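PDB 3Q6A: activator of Hsp90 ATPase homologue 1/2-like C-terminal domain-containing protein from Staphylococcus saprophyticus subsp. saprophyticus, which is of unknown function but belongs to the AHA1 family, whose Bet v 1-like fold is consistent with binding a small ligand or a protein partner. Local coordinates for residues Q8-R13 with S84-V89; L55-E60 with F70-H75; I77-E82 with V90-K95. All coordinates share one frame; numbering follows the deposited sequence.

In the fold
The three contacts step across one antiparallel sheet, with strands 3-9, 87-94, 75-84, 67-72 and 53-63 as successive neighbours. Interaction 3 lies centrally, its centre about 15 Å from that of interaction 1 and about 14 Å from that of interaction 2. The outer two lie about 26 Å apart, centre to centre. Interaction 1 shares strand 87-94 with interaction 3, and interaction 2 meets interaction 3 where F70 O and I77 N make a probable backbone hydrogen bond. Along the chain 8-13 comes first, interaction 2 closes before interaction 3 opens, and 84-89 falls between the segments of interaction 3. Interaction 1 thus brings the N-terminal strand back to the last, uniting distant sequence in one curved sheet.

Interaction 1: residues Q8-R13 with S84-V89; sequences QVDVPR and SEAGTV
T88 and Q8 carry this contact from opposite faces of the sheet. T88 turns to the face that also bears V9, with OG1 beside its own backbone N and anti to its carbonyl carbon (chi1 -57°). That torsion swings the hydroxyl under the bend of 8-13, where T88 OG1 donates to V11 O at 2.8 Å, in the carbonyl plane. R13 N points poorly at T88 OG1 and gives its hydrogen instead to a water at 2.7 Å, which donates to G87 O.

Q8 goes the other way. Its CG lies anti to the backbone N, and a bend at chi2 lays the terminal amide across the neighbouring strand, with Q8 CD 3.3 Å from S84 OG. The hydroxyl of S84, set between its backbone N and carbonyl carbon, meets that amide from the turn side. A86 points its methyl toward D10, and A86 CB rests 3.5 Å from D10 OD1.

Behind these side chains, V9 and T88 form an antiparallel hydrogen-bonded pair: V9 N to T88 O is nearly straight (171°, 2.8 Å), and T88 N returns to V9 O at 2.9 Å. Past it, D10 centres an inverse gamma turn that folds 8-13 over G87. The backbone angles of G87, the last residue of the type I turn S84-G87, call for glycine, and its bare CA leaves room for V9 O, V11 N and D10 CA, which a CB would strike.

V11 reaches V16 and L123, while E124 accepts a hydrogen bond from D10 N. With P12 at the N-cap position, the contact joins the end of edge strand 3-9 and the bend into helix 13-21 to the turn of hairpin 75-84/87-94, at one end of the sheet of a Bet v 1-like helix-grip fold.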
# COMPACT_ATOMS: atom_id res chain seq x y z
N GLN D 8 -4.48 -9.54 2.99
CA GLN D 8 -5.05 -10.77 2.45
C GLN D 8 -4.48 -11.00 1.07
O GLN D 8 -4.39 -10.06 0.27
CB GLN D 8 -6.58 -10.65 2.38
CG GLN D 8 -7.23 -11.70 1.48
CD GLN D 8 -7.17 -13.11 2.04
OE1 GLN D 8 -7.09 -14.07 1.28
NE2 GLN D 8 -7.22 -13.24 3.37
N VAL D 9 -4.03 -12.22 0.81
CA VAL D 9 -3.49 -12.60 -0.49
C VAL D 9 -4.21 -13.90 -0.88
O VAL D 9 -4.14 -14.89 -0.16
CB VAL D 9 -1.97 -12.85 -0.44
CG1 VAL D 9 -1.47 -13.03 -1.84
CG2 VAL D 9 -1.26 -11.67 0.25
N ASP D 10 -4.87 -13.88 -2.03
CA ASP D 10 -5.68 -15.01 -2.48
C ASP D 10 -4.97 -16.22 -3.10
O ASP D 10 -5.32 -16.67 -4.21
CB ASP D 10 -6.77 -14.52 -3.45
CG ASP D 10 -7.70 -13.49 -2.81
OD1 ASP D 10 -7.72 -13.34 -1.57
OD2 ASP D 10 -8.44 -12.82 -3.57
N VAL D 11 -3.97 -16.74 -2.39
CA VAL D 11 -3.23 -17.93 -2.83
C VAL D 11 -2.92 -18.72 -1.57
O VAL D 11 -3.02 -18.19 -0.47
CB VAL D 11 -1.90 -17.59 -3.54
CG1 VAL D 11 -2.16 -16.85 -4.83
CG2 VAL D 11 -1.01 -16.78 -2.62
N PRO D 12 -2.56 -20.01 -1.71
CA PRO D 12 -2.24 -20.83 -0.53
C PRO D 12 -1.05 -20.29 0.25
O PRO D 12 -0.13 -19.71 -0.31
CB PRO D 12 -1.96 -22.21 -1.13
CG PRO D 12 -2.81 -22.22 -2.36
CD PRO D 12 -2.55 -20.83 -2.93
N ARG D 13 -1.09 -20.51 1.56
CA ARG D 13 -0.08 -20.07 2.51
C ARG D 13 1.34 -20.46 2.11
O ARG D 13 2.27 -19.66 2.27
CB ARG D 13 -0.42 -20.62 3.90
CG ARG D 13 0.38 -20.02 5.02
CD ARG D 13 -0.10 -20.54 6.35
NE ARG D 13 0.05 -21.99 6.45
CZ ARG D 13 0.01 -22.67 7.59
NH1 ARG D 13 -0.17 -22.03 8.74
NH2 ARG D 13 0.15 -23.99 7.58
N SER D 84 -6.73 -18.34 5.48
CA SER D 84 -8.02 -17.65 5.44
C SER D 84 -8.83 -18.31 4.32
O SER D 84 -8.28 -19.03 3.48
CB SER D 84 -7.86 -16.14 5.15
OG SER D 84 -7.32 -15.90 3.87
N GLU D 85 -10.13 -18.08 4.31
CA GLU D 85 -11.01 -18.66 3.30
C GLU D 85 -10.47 -18.52 1.86
O GLU D 85 -10.29 -19.52 1.16
CB GLU D 85 -12.39 -17.99 3.40
CG GLU D 85 -13.48 -18.65 2.58
CD GLU D 85 -14.71 -17.77 2.42
OE1 GLU D 85 -15.21 -17.24 3.44
OE2 GLU D 85 -15.18 -17.62 1.28
N ALA D 86 -10.19 -17.29 1.43
CA ALA D 86 -9.73 -17.08 0.07
C ALA D 86 -8.24 -17.33 -0.14
O ALA D 86 -7.74 -17.29 -1.27
CB ALA D 86 -10.11 -15.65 -0.39
N GLY D 87 -7.53 -17.60 0.95
CA GLY D 87 -6.12 -17.87 0.81
C GLY D 87 -5.26 -17.72 2.05
O GLY D 87 -5.21 -18.60 2.91
N THR D 88 -4.59 -16.58 2.13
CA THR D 88 -3.67 -16.32 3.22
C THR D 88 -3.76 -14.90 3.77
O THR D 88 -4.04 -13.96 3.04
CB THR D 88 -2.20 -16.49 2.71
OG1 THR D 88 -2.02 -17.80 2.16
CG2 THR D 88 -1.19 -16.24 3.86
N VAL D 89 -3.52 -14.75 5.07
CA VAL D 89 -3.45 -13.41 5.66
C VAL D 89 -2.02 -13.29 6.14
O VAL D 89 -1.57 -14.10 6.95
CB VAL D 89 -4.38 -13.24 6.86
CG1 VAL D 89 -4.05 -11.93 7.58
CG2 VAL D 89 -5.84 -13.22 6.38
O HOH W 1 -3.38 -21.23 2.79

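Interaction 2: residues L55-E60 with F70-H75; sequences LNINIE and FTWGAH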
# COMPACT_ATOMS: atom_id res chain seq x y z
N LEU D 55 22.30 -5.07 2.12
CA LEU D 55 22.23 -5.20 3.57
C LEU D 55 22.21 -6.68 3.96
O LEU D 55 21.68 -7.51 3.24
CB LEU D 55 21.01 -4.46 4.11
CG LEU D 55 19.62 -4.88 3.64
CD1 LEU D 55 19.01 -5.81 4.66
CD2 LEU D 55 18.76 -3.65 3.48
N ASN D 56 22.82 -6.99 5.10
CA ASN D 56 22.89 -8.36 5.58
C ASN D 56 22.03 -8.59 6.80
O ASN D 56 22.13 -7.87 7.79
CB ASN D 56 24.34 -8.73 5.89
CG ASN D 56 25.17 -8.91 4.64
OD1 ASN D 56 26.40 -9.01 4.71
ND2 ASN D 56 24.51 -8.98 3.49
N ILE D 57 21.19 -9.61 6.72
CA ILE D 57 20.28 -9.93 7.80
C ILE D 57 20.36 -11.40 8.15
O ILE D 57 20.40 -12.24 7.25
CB ILE D 57 18.83 -9.59 7.40
CG1 ILE D 57 18.73 -8.11 7.02
CG2 ILE D 57 17.88 -9.89 8.53
CD1 ILE D 57 17.31 -7.62 6.80
N ASN D 58 20.37 -11.70 9.44
CA ASN D 58 20.41 -13.08 9.91
C ASN D 58 19.01 -13.50 10.33
O ASN D 58 18.37 -12.86 11.16
CB ASN D 58 21.36 -13.23 11.10
CG ASN D 58 21.33 -14.65 11.67
OD1 ASN D 58 21.60 -15.62 10.97
ND2 ASN D 58 21.00 -14.76 12.95
N ILE D 59 18.53 -14.59 9.73
CA ILE D 59 17.21 -15.11 10.04
C ILE D 59 17.21 -15.77 11.41
O ILE D 59 17.85 -16.80 11.62
CB ILE D 59 16.80 -16.11 8.97
CG1 ILE D 59 16.77 -15.40 7.63
CG2 ILE D 59 15.45 -16.70 9.29
CD1 ILE D 59 17.07 -16.30 6.46
N GLU D 60 16.48 -15.16 12.34
CA GLU D 60 16.40 -15.66 13.71
C GLU D 60 15.55 -16.92 13.91
O GLU D 60 16.04 -17.92 14.45
CB GLU D 60 15.90 -14.54 14.63
CG GLU D 60 16.95 -13.48 14.89
CD GLU D 60 16.39 -12.22 15.50
OE1 GLU D 60 15.43 -12.31 16.30
OE2 GLU D 60 16.92 -11.13 15.20
N PHE D 70 13.29 -11.98 12.42
CA PHE D 70 14.61 -11.38 12.32
C PHE D 70 14.56 -9.97 12.88
O PHE D 70 13.53 -9.54 13.39
CB PHE D 70 15.08 -11.38 10.86
CG PHE D 70 14.23 -10.52 9.94
CD1 PHE D 70 14.56 -9.18 9.72
CD2 PHE D 70 13.11 -11.05 9.32
CE1 PHE D 70 13.77 -8.39 8.88
CE2 PHE D 70 12.31 -10.27 8.49
CZ PHE D 70 12.64 -8.93 8.27
N THR D 71 15.68 -9.26 12.81
CA THR D 71 15.74 -7.90 13.34
C THR D 71 16.40 -6.95 12.34
O THR D 71 17.20 -7.35 11.49
CB THR D 71 16.56 -7.84 14.67
OG1 THR D 71 16.06 -8.81 15.60
CG2 THR D 71 16.42 -6.46 15.33
N TRP D 72 16.02 -5.68 12.44
CA TRP D 72 16.63 -4.66 11.60
C TRP D 72 16.59 -3.34 12.36
O TRP D 72 15.55 -2.97 12.92
CB TRP D 72 15.91 -4.52 10.26
CG TRP D 72 16.62 -3.53 9.42
CD1 TRP D 72 16.28 -2.22 9.21
CD2 TRP D 72 17.90 -3.72 8.80
NE1 TRP D 72 17.26 -1.59 8.49
CE2 TRP D 72 18.27 -2.48 8.23
CE3 TRP D 72 18.77 -4.81 8.67
CZ2 TRP D 72 19.47 -2.31 7.54
CZ3 TRP D 72 19.96 -4.64 7.99
CH2 TRP D 72 20.30 -3.39 7.43
N GLY D 73 17.72 -2.65 12.40
CA GLY D 73 17.77 -1.37 13.10
C GLY D 73 17.38 -1.53 14.55
O GLY D 73 16.87 -0.60 15.18
N ALA D 74 17.64 -2.73 15.09
CA ALA D 74 17.33 -3.05 16.48
C ALA D 74 15.84 -3.22 16.72
O ALA D 74 15.39 -3.27 17.87
CB ALA D 74 17.92 -2.00 17.41
N HIS D 75 15.06 -3.30 15.64
CA HIS D 75 13.62 -3.50 15.76
C HIS D 75 13.26 -4.94 15.40
O HIS D 75 13.48 -5.37 14.26
CB HIS D 75 12.86 -2.56 14.81
CG HIS D 75 12.95 -1.12 15.19
ND1 HIS D 75 12.43 -0.62 16.36
CD2 HIS D 75 13.55 -0.07 14.57
CE1 HIS D 75 12.70 0.67 16.45
NE2 HIS D 75 13.38 1.03 15.37
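E60 OE2 is gripped once across this contact, by the hydroxyl of T71: T71 OG1 donates to E60 OE2 over a short 2.5 Å. The acceptor uses its syn lone pair, on the side of the other carboxylate oxygen. T71 N also lies near, but its hydrogen is badly aimed and adds no second bond. The E60 chain extends beyond CG to bring its carboxylate past F70 CA, and T71 sets OG1 beside its own backbone N (chi1 -52°) to meet it. Such a short bond suggests that the hydroxyl is strongly polarised by the charge.

Away from this polar end the strands splay, their axes 6.8 Å apart at closest and 146° from each other in direction, so side chains fill the interval. I57 has two branches and uses both. Its CG2 abuts the F70 ring, I57 CG2 to F70 CD1 being 3.6 Å, while the other branch crosses W72 at about a right angle, with I57 CD1 3.7 Å from W72 CE3. W72 holds CG anti to the backbone N (chi1 -176°), which extends its benzo ring to L55. There L55 CD1 makes an off-centre CH-pi contact, 4.1 Å from the centroid of the six-membered ring of W72, and N56 O approaches the rim of the indole in its plane.

The pair belongs to the hairpin of strands 53-63 and 67-72, backbone-bonded where E60 joins A69. L55 and I57 also touch L46 of strand 43-48, whereas F70 and W72 pack on I77 of strand 75-84 and on L135 at the C-terminus.

Interaction 3: residues I77-E82 with V90-K95; sequences ITIQFE and VTTTEK
Four backbone hydrogen bonds form the ladder between I77-E82 and V90-K95, two to each hydrogen-bonded pair. T78 N donates to T93 O at 3.0 Å. In return T93 N reaches T78 O at 2.9 Å. At Q80 and T91 the bond from Q80 N to T91 O is almost straight, 174° at the hydrogen, yet each donor of this pair sits above the carbonyl plane instead of on a lone pair. CA-H...O contacts reinforce the ladder, the tightest from I77 CA to T93 O at 3.2 Å.

Water supplies the polar layer on the face of T78, Q80, T91 and T93. One molecule is gripped four times: it accepts from Q80 NE2 at 2.7 Å, donates to T91 O at 2.8 Å, and bonds both T78 OG1 and T93 OG1. The two hydroxyls reach it from different rotamers, T78 OG1 between its backbone N and carbonyl carbon (chi1 58°), T93 OG1 beside its backbone N (chi1 -64°). A second water bonds T91 OG1 and reaches E82 OE1 only weakly.

Mostly apolar contacts occupy the face of I77, I79, F81 and V90, which T92 and E94 share. I79 and V90 run alongside each other, I79 CG2 to V90 CG1 at 3.9 Å, and the aliphatic part of E94 lies beside I77, E94 CG 4.0 Å from I77 CG1. E94 OE1 accepts a hydrogen bond from W112 NE1.

This hairpin sits mid-sheet, between strands 67-72 and 3-9. Two helices cover its I79 face: 13-21 through V16 and F20, 102-125 through W112 and L116.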
# COMPACT_ATOMS: atom_id res chain seq x y z
N ILE D 77 11.38 -8.07 14.06
CA ILE D 77 10.42 -8.17 12.97
C ILE D 77 9.97 -9.63 12.78
O ILE D 77 10.78 -10.56 12.87
CB ILE D 77 11.02 -7.68 11.65
CG1 ILE D 77 11.21 -6.15 11.72
CG2 ILE D 77 10.12 -8.06 10.48
CD1 ILE D 77 11.94 -5.60 10.50
N THR D 78 8.68 -9.81 12.52
CA THR D 78 8.13 -11.14 12.28
C THR D 78 7.14 -11.01 11.13
O THR D 78 6.40 -10.02 11.05
CB THR D 78 7.36 -11.70 13.49
OG1 THR D 78 6.31 -10.80 13.84
CG2 THR D 78 8.28 -11.89 14.68
N ILE D 79 7.17 -11.98 10.23
CA ILE D 79 6.26 -12.04 9.10
C ILE D 79 5.54 -13.36 9.30
O ILE D 79 6.15 -14.42 9.22
CB ILE D 79 7.01 -12.03 7.79
CG1 ILE D 79 7.88 -10.76 7.70
CG2 ILE D 79 6.02 -12.06 6.63
CD1 ILE D 79 8.71 -10.66 6.44
N GLN D 80 4.24 -13.29 9.60
CA GLN D 80 3.45 -14.50 9.87
C GLN D 80 2.49 -14.78 8.73
O GLN D 80 2.06 -13.86 8.04
CB GLN D 80 2.65 -14.32 11.15
CG GLN D 80 3.49 -13.91 12.35
CD GLN D 80 2.64 -13.74 13.59
OE1 GLN D 80 2.08 -14.70 14.11
NE2 GLN D 80 2.54 -12.51 14.07
N PHE D 81 2.16 -16.05 8.55
CA PHE D 81 1.24 -16.47 7.50
C PHE D 81 0.15 -17.36 8.10
O PHE D 81 0.45 -18.42 8.65
CB PHE D 81 1.99 -17.24 6.41
CG PHE D 81 3.25 -16.56 5.94
CD1 PHE D 81 4.38 -16.50 6.76
CD2 PHE D 81 3.31 -15.95 4.68
CE1 PHE D 81 5.54 -15.85 6.33
CE2 PHE D 81 4.46 -15.30 4.25
CZ PHE D 81 5.59 -15.25 5.08
N GLU D 82 -1.11 -16.91 8.01
CA GLU D 82 -2.26 -17.65 8.53
C GLU D 82 -3.21 -17.99 7.39
O GLU D 82 -3.32 -17.25 6.40
CB GLU D 82 -3.05 -16.83 9.55
CG GLU D 82 -2.33 -16.44 10.82
CD GLU D 82 -3.23 -15.63 11.73
OE1 GLU D 82 -3.77 -14.61 11.26
OE2 GLU D 82 -3.40 -16.01 12.91
N VAL D 90 -1.30 -12.30 5.62
CA VAL D 90 0.08 -12.08 6.03
C VAL D 90 0.06 -10.99 7.10
O VAL D 90 -0.61 -9.96 6.94
CB VAL D 90 0.96 -11.60 4.86
CG1 VAL D 90 2.43 -11.45 5.33
CG2 VAL D 90 0.87 -12.57 3.70
N THR D 91 0.78 -11.19 8.19
CA THR D 91 0.81 -10.20 9.23
C THR D 91 2.25 -9.81 9.48
O THR D 91 3.04 -10.63 9.93
CB THR D 91 0.23 -10.75 10.54
OG1 THR D 91 -1.11 -11.22 10.31
CG2 THR D 91 0.18 -9.65 11.60
N THR D 92 2.59 -8.56 9.17
CA THR D 92 3.95 -8.08 9.42
C THR D 92 3.92 -7.31 10.74
O THR D 92 2.98 -6.57 11.02
CB THR D 92 4.48 -7.15 8.29
OG1 THR D 92 3.56 -6.08 8.07
CG2 THR D 92 4.67 -7.93 6.99
N THR D 93 4.94 -7.52 11.56
CA THR D 93 5.05 -6.83 12.83
C THR D 93 6.47 -6.31 13.02
O THR D 93 7.43 -7.08 12.96
CB THR D 93 4.71 -7.75 14.02
OG1 THR D 93 3.34 -8.18 13.93
CG2 THR D 93 4.91 -7.01 15.33
N GLU D 94 6.60 -5.00 13.20
CA GLU D 94 7.91 -4.39 13.43
C GLU D 94 7.75 -3.74 14.80
O GLU D 94 7.01 -2.77 14.96
CB GLU D 94 8.26 -3.37 12.35
CG GLU D 94 9.56 -2.62 12.66
CD GLU D 94 10.05 -1.75 11.51
OE1 GLU D 94 9.23 -1.27 10.71
OE2 GLU D 94 11.28 -1.54 11.43
N LYS D 95 8.44 -4.30 15.78
CA LYS D 95 8.30 -3.88 17.16
C LYS D 95 9.21 -2.81 17.70
O LYS D 95 10.28 -2.53 17.15
CB LYS D 95 8.45 -5.11 18.06
CG LYS D 95 7.60 -6.28 17.63
CD LYS D 95 7.88 -7.51 18.48
CE LYS D 95 6.96 -8.65 18.10
NZ LYS D 95 7.16 -9.81 19.00
O HOH W 2 3.68 -10.59 12.61
O HOH W 3 -1.00 -13.76 9.56